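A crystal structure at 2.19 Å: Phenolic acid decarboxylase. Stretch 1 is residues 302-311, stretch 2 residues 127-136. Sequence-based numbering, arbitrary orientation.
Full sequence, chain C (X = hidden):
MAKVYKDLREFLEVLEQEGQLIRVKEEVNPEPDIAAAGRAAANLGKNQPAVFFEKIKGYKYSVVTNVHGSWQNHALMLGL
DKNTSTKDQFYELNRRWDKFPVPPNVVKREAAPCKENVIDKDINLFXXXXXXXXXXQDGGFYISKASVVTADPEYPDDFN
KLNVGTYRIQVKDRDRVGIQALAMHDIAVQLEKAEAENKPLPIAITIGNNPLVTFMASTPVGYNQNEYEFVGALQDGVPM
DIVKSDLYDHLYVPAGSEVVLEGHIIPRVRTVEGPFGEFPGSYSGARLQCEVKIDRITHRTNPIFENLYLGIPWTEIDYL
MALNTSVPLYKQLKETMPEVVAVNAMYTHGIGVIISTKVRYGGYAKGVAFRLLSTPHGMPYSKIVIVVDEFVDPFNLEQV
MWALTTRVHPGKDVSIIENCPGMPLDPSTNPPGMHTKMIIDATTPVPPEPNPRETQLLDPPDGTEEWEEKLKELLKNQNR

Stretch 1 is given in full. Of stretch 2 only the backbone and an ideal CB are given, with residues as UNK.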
# COMPACT_ATOMS: atom_id res chain seq x y z
N ASN C 302 -61.73 15.69 9.49
CA ASN C 302 -60.60 16.49 9.93
C ASN C 302 -59.29 15.70 9.82
O ASN C 302 -58.63 15.44 10.83
CB ASN C 302 -60.81 16.99 11.36
CG ASN C 302 -61.74 18.19 11.42
OD1 ASN C 302 -61.33 19.30 11.74
ND2 ASN C 302 -63.02 17.96 11.12
N PRO C 303 -58.90 15.30 8.61
CA PRO C 303 -57.69 14.48 8.46
C PRO C 303 -56.44 15.24 8.83
O PRO C 303 -56.38 16.47 8.81
CB PRO C 303 -57.69 14.10 6.98
CG PRO C 303 -58.50 15.15 6.32
CD PRO C 303 -59.53 15.58 7.31
N ILE C 304 -55.40 14.47 9.16
CA ILE C 304 -54.12 15.00 9.61
C ILE C 304 -53.08 14.63 8.56
O ILE C 304 -52.84 13.45 8.29
CB ILE C 304 -53.74 14.45 10.99
CG1 ILE C 304 -54.71 14.98 12.05
CG2 ILE C 304 -52.31 14.82 11.32
CD1 ILE C 304 -54.71 14.18 13.33
N PHE C 305 -52.45 15.65 7.98
CA PHE C 305 -51.43 15.45 6.94
C PHE C 305 -50.13 15.04 7.62
O PHE C 305 -49.36 15.88 8.08
CB PHE C 305 -51.25 16.73 6.12
CG PHE C 305 -50.24 16.61 5.01
CD1 PHE C 305 -49.96 15.38 4.44
CD2 PHE C 305 -49.59 17.73 4.53
CE1 PHE C 305 -49.04 15.27 3.41
CE2 PHE C 305 -48.66 17.63 3.50
CZ PHE C 305 -48.39 16.40 2.94
N GLU C 306 -49.89 13.73 7.68
CA GLU C 306 -48.65 13.20 8.25
C GLU C 306 -47.58 13.25 7.17
O GLU C 306 -47.58 12.44 6.24
CB GLU C 306 -48.86 11.78 8.76
CG GLU C 306 -47.63 11.21 9.46
CD GLU C 306 -47.59 9.69 9.44
OE1 GLU C 306 -48.51 9.07 8.86
OE2 GLU C 306 -46.64 9.11 10.01
N ASN C 307 -46.66 14.21 7.30
CA ASN C 307 -45.60 14.40 6.32
C ASN C 307 -44.25 14.35 7.02
O ASN C 307 -44.15 14.44 8.24
CB ASN C 307 -45.76 15.74 5.58
CG ASN C 307 -45.36 15.64 4.12
OD1 ASN C 307 -45.48 14.58 3.50
ND2 ASN C 307 -44.89 16.75 3.56
N LEU C 308 -43.20 14.19 6.21
CA LEU C 308 -41.85 13.95 6.71
C LEU C 308 -40.90 15.00 6.16
O LEU C 308 -40.96 15.35 4.97
CB LEU C 308 -41.38 12.54 6.32
CG LEU C 308 -39.90 12.13 6.35
CD1 LEU C 308 -39.79 10.64 6.59
CD2 LEU C 308 -39.16 12.49 5.06
N TYR C 309 -40.02 15.50 7.02
CA TYR C 309 -38.89 16.31 6.58
C TYR C 309 -37.64 15.44 6.48
O TYR C 309 -37.38 14.61 7.35
CB TYR C 309 -38.61 17.47 7.54
CG TYR C 309 -37.35 18.22 7.17
CD1 TYR C 309 -37.34 19.12 6.11
CD2 TYR C 309 -36.16 17.99 7.85
CE1 TYR C 309 -36.19 19.79 5.76
CE2 TYR C 309 -35.00 18.66 7.50
CZ TYR C 309 -35.02 19.56 6.45
OH TYR C 309 -33.87 20.23 6.09
N LEU C 310 -36.88 15.64 5.41
CA LEU C 310 -35.58 15.02 5.26
C LEU C 310 -34.57 16.07 4.80
O LEU C 310 -34.91 17.00 4.07
CB LEU C 310 -35.61 13.83 4.28
CG LEU C 310 -35.48 14.08 2.77
CD1 LEU C 310 -35.24 12.76 2.05
CD2 LEU C 310 -36.72 14.77 2.22
N GLY C 311 -33.34 15.91 5.26
CA GLY C 311 -32.27 16.82 4.93
C GLY C 311 -30.92 16.19 5.20
O GLY C 311 -30.71 15.02 4.89
N UNK C 127 -57.54 21.31 -0.56
CA UNK C 127 -58.63 21.36 0.41
C UNK C 127 -58.59 20.20 1.39
O UNK C 127 -59.39 20.18 2.33
CB UNK C 127 -59.98 21.37 -0.32
N UNK C 128 -57.69 19.24 1.19
CA UNK C 128 -57.50 18.12 2.10
C UNK C 128 -56.16 18.21 2.83
O UNK C 128 -56.10 18.05 4.05
CB UNK C 128 -57.59 16.80 1.33
N UNK C 129 -55.08 18.47 2.09
CA UNK C 129 -53.74 18.43 2.63
C UNK C 129 -53.14 19.82 2.71
O UNK C 129 -53.12 20.54 1.70
CB UNK C 129 -52.85 17.52 1.78
N UNK C 130 -52.66 20.25 3.88
CA UNK C 130 -51.88 21.49 3.94
C UNK C 130 -50.51 21.29 3.31
O UNK C 130 -49.53 21.00 4.00
CB UNK C 130 -51.73 21.97 5.39
N UNK C 131 -50.44 21.46 1.99
CA UNK C 131 -49.22 21.17 1.25
C UNK C 131 -48.25 22.34 1.32
O UNK C 131 -48.65 23.51 1.29
CB UNK C 131 -49.55 20.84 -0.21
N UNK C 132 -46.96 22.01 1.40
CA UNK C 132 -45.91 23.00 1.61
C UNK C 132 -44.63 22.51 0.94
O UNK C 132 -44.53 21.36 0.51
CB UNK C 132 -45.68 23.26 3.10
N UNK C 133 -43.64 23.40 0.87
CA UNK C 133 -42.35 23.05 0.28
C UNK C 133 -41.41 22.56 1.38
O UNK C 133 -41.14 23.29 2.34
CB UNK C 133 -41.74 24.24 -0.46
N UNK C 134 -40.91 21.34 1.22
CA UNK C 134 -40.09 20.72 2.26
C UNK C 134 -38.69 21.32 2.27
O UNK C 134 -38.17 21.71 3.32
CB UNK C 134 -40.01 19.21 2.05
N UNK C 135 -38.05 21.40 1.11
CA UNK C 135 -36.73 22.00 1.01
C UNK C 135 -36.75 23.12 -0.02
O UNK C 135 -37.62 23.18 -0.89
CB UNK C 135 -35.68 20.95 0.64
N UNK C 136 -35.75 24.00 0.09
CA UNK C 136 -35.78 25.26 -0.65
C UNK C 136 -35.82 25.04 -2.16
O UNK C 136 -36.54 25.75 -2.87
CB UNK C 136 -34.56 26.11 -0.28

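The two stretches run in nearly the same direction, 11° apart, and neither pairs its backbone with the other, so most contacts involve side chains, with some main-chain oxygens taking part.

Position 127 has nothing of stretch 1 near its CB, so this contact sets no preference there; the residue is Glu 127.

At position 128 the CA-to-CB bond points sideways, and the nearest feature is the ring of Pro 303, with Pro 303 CG 5.3 Å from the ideal CB of position 128. That surface is apolar and offers no polar partner, so a medium aliphatic chain such as valine, isoleucine or leucine would suit. It is Ile 128, whose CG2 comes to 4.3 Å from CG of Pro 303.

Position 129 lies beside the Phe 305 ring, its ideal CB 4.2 Å from Phe 305 CG. An aliphatic chain could use the ring face, and leucine, isoleucine or methionine are all plausible. Leu 129 sets its CB over one face, 4.3 Å from the ring centroid and 12° off the normal, a CH-pi contact; its CD2 packs 3.7 Å from Phe 305 CD1.

At position 130, phi of -71° and psi of 85° admit proline without requiring it, and the ideal CB is 4.8 Å from Phe 305 CD2. A compact apolar residue fits. Pro 130 brings its CD to 3.6 Å from Phe 305 CB, while its O lies at the ring edge, 3.3 Å from Phe 305 CD2.

Position 131 also starts sideways, its ideal CB 5.0 Å from Phe 305 CE2, so a chain must extend to reach the outer end of the ring; leucine or methionine would do. Leu 131, with chi1 m and chi2 t, places CD2 4.0 Å from Phe 305 CZ.

At position 132 nothing of stretch 1 is close to the ideal CB, yet Phe 305 and the amide of Asn 307 lie beyond. Only a long side chain could reach both, and one combining an apolar body with a polar tip would serve best. Tyr 132, chi1 p, does so: its CE1 is 3.9 Å from Phe 305 CE2, and its OH accepts a weak hydrogen bond from Asn 307 ND2 at 3.1 Å.

Position 133 is out of reach of stretch 1, which leaves its type undecided; Arg 133 bonds elsewhere in the structure.

Position 134 points toward stretch 1, its ideal CB 4.9 Å from both Tyr 309 CD1 and Leu 308 O. A branched or long aliphatic chain would fill this space. Ile 134 packs CG2 3.6 Å from Tyr 309 CD1.

At position 135 the ideal CB is 5.3 Å from Leu 310 O, an acceptor, and from Tyr 309 CE1. A chain carrying a donor would suit, such as asparagine or perhaps glutamine. Asn 135 donates from ND2 to Leu 310 O at 2.9 Å, and its OD1 lies at the edge of the Tyr 309 ring.

Position 136 is again out of reach; it is Glu 136.

Stretch 2 127-136: EILPLYRINE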
# COMPACT_ATOMS: atom_id res chain seq x y z
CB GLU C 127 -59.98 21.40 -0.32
CG GLU C 127 -60.47 22.80 -0.61
CD GLU C 127 -61.48 22.85 -1.75
OE1 GLU C 127 -61.83 21.78 -2.29
OE2 GLU C 127 -61.92 23.97 -2.10
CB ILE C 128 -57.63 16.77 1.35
CG1 ILE C 128 -59.03 16.61 0.77
CG2 ILE C 128 -57.28 15.61 2.27
CD1 ILE C 128 -60.13 16.76 1.80
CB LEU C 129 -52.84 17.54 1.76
CG LEU C 129 -53.30 16.10 1.55
CD1 LEU C 129 -52.43 15.42 0.50
CD2 LEU C 129 -53.27 15.33 2.86
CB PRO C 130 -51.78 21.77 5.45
CG PRO C 130 -52.85 20.94 6.08
CD PRO C 130 -52.98 19.72 5.22
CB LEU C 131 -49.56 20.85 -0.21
CG LEU C 131 -50.25 19.49 -0.40
CD1 LEU C 131 -51.06 19.48 -1.69
CD2 LEU C 131 -49.23 18.37 -0.40
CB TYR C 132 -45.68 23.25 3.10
CG TYR C 132 -45.26 22.01 3.86
CD1 TYR C 132 -46.20 21.07 4.26
CD2 TYR C 132 -43.93 21.78 4.16
CE1 TYR C 132 -45.82 19.93 4.95
CE2 TYR C 132 -43.54 20.64 4.84
CZ TYR C 132 -44.49 19.72 5.23
OH TYR C 132 -44.09 18.60 5.92
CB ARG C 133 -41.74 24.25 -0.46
CG ARG C 133 -40.68 23.83 -1.46
CD ARG C 133 -39.96 25.02 -2.07
NE ARG C 133 -40.85 25.86 -2.87
CZ ARG C 133 -41.27 25.56 -4.08
NH1 ARG C 133 -40.95 24.42 -4.67
NH2 ARG C 133 -42.04 26.43 -4.73
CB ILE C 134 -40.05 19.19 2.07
CG1 ILE C 134 -41.47 18.65 1.91
CG2 ILE C 134 -39.34 18.53 3.23
CD1 ILE C 134 -41.53 17.16 1.70
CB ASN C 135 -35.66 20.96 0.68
CG ASN C 135 -35.10 20.29 1.92
OD1 ASN C 135 -34.63 20.96 2.83
ND2 ASN C 135 -35.16 18.96 1.95
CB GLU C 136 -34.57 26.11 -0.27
CG GLU C 136 -34.90 27.34 0.56
CD GLU C 136 -33.80 28.39 0.52
OE1 GLU C 136 -33.50 28.89 -0.59
OE2 GLU C 136 -33.24 28.70 1.59
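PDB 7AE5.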